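PDB 4AZH: beta-n-acetylhexosaminidase from Streptococcus pneumoniae, which probably removes terminal beta-linked N-acetylglucosamine residues from glycans as one of the tandem family 20 glycoside hydrolase modules of the exo-beta-D-N-acetylglucosaminidase StrH. Local coordinates for residues Asp279-Leu284 and Met326-Ala331. Residues are numbered along the deposited sequence; the frame is centred on the assembly and turned at random.
Sequences DWYYIL and MLSIWA. With LOG (N-acetylglucosaminono-1,5-lactone (Z)-oxime), chain E.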
loop_
_atom_site.group_PDB
_atom_site.type_symbol
_atom_site.label_atom_id
_atom_site.label_comp_id
_atom_site.label_asym_id
_atom_site.label_seq_id
_atom_site.Cartn_x
_atom_site.Cartn_y
_atom_site.Cartn_z
ATOM N N ASP A 279 -10.655 -8.932 -7.426
ATOM C CA ASP A 279 -10.706 -9.160 -8.883
ATOM C C ASP A 279 -9.452 -8.660 -9.602
ATOM O O ASP A 279 -9.085 -9.188 -10.634
ATOM C CB ASP A 279 -11.925 -8.478 -9.515
ATOM C CG ASP A 279 -13.247 -9.104 -9.121
ATOM O OD1 ASP A 279 -13.295 -10.197 -8.502
ATOM O OD2 ASP A 279 -14.254 -8.453 -9.449
ATOM N N TRP A 280 -8.815 -7.644 -9.045
ATOM C CA TRP A 280 -7.721 -6.988 -9.683
ATOM C C TRP A 280 -6.384 -7.546 -9.281
ATOM O O TRP A 280 -5.375 -7.003 -9.701
ATOM C CB TRP A 280 -7.764 -5.498 -9.360
ATOM C CG TRP A 280 -9.019 -4.809 -9.826
ATOM C CD1 TRP A 280 -9.712 -5.008 -11.015
ATOM C CD2 TRP A 280 -9.790 -3.770 -9.115
ATOM N NE1 TRP A 280 -10.814 -4.186 -11.090
ATOM C CE2 TRP A 280 -10.921 -3.429 -9.980
ATOM C CE3 TRP A 280 -9.652 -3.107 -7.896
ATOM C CZ2 TRP A 280 -11.857 -2.476 -9.618
ATOM C CZ3 TRP A 280 -10.609 -2.151 -7.548
ATOM C CH2 TRP A 280 -11.683 -1.847 -8.390
ATOM N N TYR A 281 -6.352 -8.603 -8.462
ATOM C CA TYR A 281 -5.096 -9.150 -7.923
ATOM C C TYR A 281 -4.266 -9.846 -9.038
ATOM O O TYR A 281 -4.794 -10.620 -9.843
ATOM C CB TYR A 281 -5.414 -10.198 -6.865
ATOM C CG TYR A 281 -5.674 -9.698 -5.471
ATOM C CD1 TYR A 281 -5.845 -8.333 -5.205
ATOM C CD2 TYR A 281 -5.799 -10.596 -4.420
ATOM C CE1 TYR A 281 -6.099 -7.872 -3.919
ATOM C CE2 TYR A 281 -6.035 -10.152 -3.129
ATOM C CZ TYR A 281 -6.184 -8.784 -2.873
ATOM O OH TYR A 281 -6.411 -8.322 -1.584
ATOM N N TYR A 282 -2.977 -9.556 -9.095
ATOM C CA TYR A 282 -2.072 -10.398 -9.845
ATOM C C TYR A 282 -0.972 -10.912 -8.909
ATOM O O TYR A 282 -0.352 -10.152 -8.160
ATOM C CB TYR A 282 -1.493 -9.654 -11.036
ATOM C CG TYR A 282 -0.377 -10.403 -11.726
ATOM C CD1 TYR A 282 -0.558 -11.728 -12.164
ATOM C CD2 TYR A 282 0.860 -9.796 -11.959
ATOM C CE1 TYR A 282 0.469 -12.417 -12.801
ATOM C CE2 TYR A 282 1.889 -10.481 -12.601
ATOM C CZ TYR A 282 1.689 -11.783 -13.023
ATOM O OH TYR A 282 2.698 -12.479 -13.666
ATOM N N ILE A 283 -0.785 -12.227 -8.923
ATOM C CA ILE A 283 0.257 -12.880 -8.163
ATOM C C ILE A 283 1.379 -13.195 -9.174
ATOM O O ILE A 283 1.142 -13.859 -10.173
ATOM C CB ILE A 283 -0.303 -14.156 -7.542
ATOM C CG1 ILE A 283 -1.371 -13.797 -6.491
ATOM C CG2 ILE A 283 0.802 -14.994 -6.961
ATOM C CD1 ILE A 283 -2.308 -14.951 -6.183
ATOM N N LEU A 284 2.577 -12.680 -8.919
ATOM C CA LEU A 284 3.709 -12.816 -9.832
ATOM C C LEU A 284 3.861 -14.275 -10.238
ATOM O O LEU A 284 3.966 -15.168 -9.381
ATOM C CB LEU A 284 5.016 -12.297 -9.188
ATOM C CG LEU A 284 5.163 -10.829 -8.758
ATOM C CD1 LEU A 284 6.562 -10.564 -8.183
ATOM C CD2 LEU A 284 4.863 -9.841 -9.889
ATOM N N MET A 326 -7.695 0.451 -5.180
ATOM C CA MET A 326 -6.323 -0.043 -5.203
ATOM C C MET A 326 -6.190 -1.372 -5.978
ATOM O O MET A 326 -6.897 -2.351 -5.707
ATOM C CB MET A 326 -5.779 -0.130 -3.760
ATOM C CG MET A 326 -4.464 -0.862 -3.613
ATOM S SD MET A 326 -3.572 -0.511 -2.083
ATOM C CE MET A 326 -3.889 -1.978 -1.093
ATOM N N LEU A 327 -5.279 -1.384 -6.953
ATOM C CA LEU A 327 -4.908 -2.587 -7.686
ATOM C C LEU A 327 -3.661 -3.245 -7.056
ATOM O O LEU A 327 -2.685 -2.549 -6.737
ATOM C CB LEU A 327 -4.612 -2.186 -9.100
ATOM C CG LEU A 327 -4.511 -3.363 -10.062
ATOM C CD1 LEU A 327 -5.243 -3.061 -11.361
ATOM C CD2 LEU A 327 -3.057 -3.728 -10.265
ATOM N N SER A 328 -3.661 -4.567 -6.881
ATOM C CA SER A 328 -2.622 -5.183 -6.039
ATOM C C SER A 328 -1.777 -6.246 -6.723
ATOM O O SER A 328 -2.311 -7.174 -7.361
ATOM C CB SER A 328 -3.241 -5.734 -4.754
ATOM O OG SER A 328 -4.087 -4.749 -4.154
ATOM N N ILE A 329 -0.457 -6.099 -6.596
ATOM C CA ILE A 329 0.485 -7.095 -7.096
ATOM C C ILE A 329 1.073 -7.838 -5.910
ATOM O O ILE A 329 1.626 -7.224 -5.000
ATOM C CB ILE A 329 1.654 -6.471 -7.905
ATOM C CG1 ILE A 329 1.137 -5.447 -8.932
ATOM C CG2 ILE A 329 2.485 -7.579 -8.538
ATOM C CD1 ILE A 329 0.123 -5.988 -9.930
ATOM N N TRP A 330 0.939 -9.155 -5.916
ATOM C CA TRP A 330 1.369 -9.952 -4.794
ATOM C C TRP A 330 2.449 -10.894 -5.221
ATOM O O TRP A 330 2.546 -11.232 -6.397
ATOM C CB TRP A 330 0.206 -10.743 -4.256
ATOM C CG TRP A 330 -0.919 -9.884 -3.750
ATOM C CD1 TRP A 330 -2.128 -9.594 -4.393
ATOM C CD2 TRP A 330 -0.999 -9.192 -2.450
ATOM N NE1 TRP A 330 -2.916 -8.795 -3.601
ATOM C CE2 TRP A 330 -2.294 -8.512 -2.429
ATOM C CE3 TRP A 330 -0.150 -9.053 -1.365
ATOM C CZ2 TRP A 330 -2.696 -7.742 -1.357
ATOM C CZ3 TRP A 330 -0.570 -8.285 -0.286
ATOM C CH2 TRP A 330 -1.816 -7.634 -0.285
ATOM N N ALA A 331 3.234 -11.364 -4.258
ATOM C CA ALA A 331 4.375 -12.229 -4.547
ATOM C C ALA A 331 4.361 -13.522 -3.723
ATOM O O ALA A 331 5.351 -13.874 -3.074
ATOM C CB ALA A 331 5.662 -11.447 -4.340
HETATM C C2 LOG E . -3.486 -12.088 1.018
HETATM C C3 LOG E . -2.178 -11.663 0.353
HETATM C C4 LOG E . -1.936 -12.575 -0.829
HETATM C C5 LOG E . -3.075 -12.361 -1.816
HETATM C C6 LOG E . -2.764 -13.100 -3.135
HETATM C C7 LOG E . -4.724 -9.937 1.121
HETATM C C8 LOG E . -5.147 -8.749 1.981
HETATM N N2 LOG E . -4.045 -10.934 1.765
HETATM O O1 LOG E . -6.550 -13.262 -0.215
HETATM O O3 LOG E . -1.035 -11.677 1.310
HETATM O O4 LOG E . -0.744 -12.212 -1.478
HETATM O O5 LOG E . -4.255 -12.832 -1.255
HETATM O O6 LOG E . -2.889 -14.493 -2.978
HETATM C C1 LOG E . -4.466 -12.564 0.089
HETATM O O7 LOG E . -5.049 -9.975 -0.067
HETATM N N1 LOG E . -5.614 -12.813 0.631
#
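W330 presents the pyrrole edge of its indole to the phenol ring of Y281, with NE1 lying 3.1 Å above the centre of that ring. The planes meet at 66° and the Y281 ring centroid stands 4.2 Å from that of the five-membered ring, which defines an edge-to-face pair. With the nitrogen-bearing edge facing the pi cloud, the N-H is probably stabilised there. One face of the indole lies under the sugar ring of the inhibitor, N-acetylglucosaminono-1,5-lactone (Z)-oxime: LOG C5 sits 3.7 Å above its plane, offset toward the rim. Y281 reaches past the indole to the acetamido group, its OH donating a hydrogen bond of 2.6 Å to LOG O7. Both W330 (chi1 -62°) and Y281 (chi1 -84°) carry CG opposite the carbonyl carbon, and these rotations bring the two rings together beside the ligand. I283 lies against the hydroxymethyl arm, CD1 3.6 Å from LOG C6. Strand 282-283 runs parallel to strand 322-330, joined to it through helix 295-304 in a beta-alpha-beta unit of the family 20 TIM-barrel domain. Three nearly straight backbone hydrogen bonds set the parallel register: Y282 N to S328 O, W330 N to Y282 O (2.8 Å) and L284 N to W330 O. Side chains alternate, I283 and W330 turning to the ligand face while Y282 and I329 turn to the other. There L284 CD2 meets I329 CG2 at 3.5 Å, their side chains crossing at about a right angle, and helix 340-352 covers Y282, L284 and L327. E342 from that helix hydrogen-bonds Y282 OH. Ahead of the paired residues, in the 3-10 turn, W280 CB packs on L327 CG at 4.0 Å, and W280 CE3 brings the indole edge to the carbonyl O of M326.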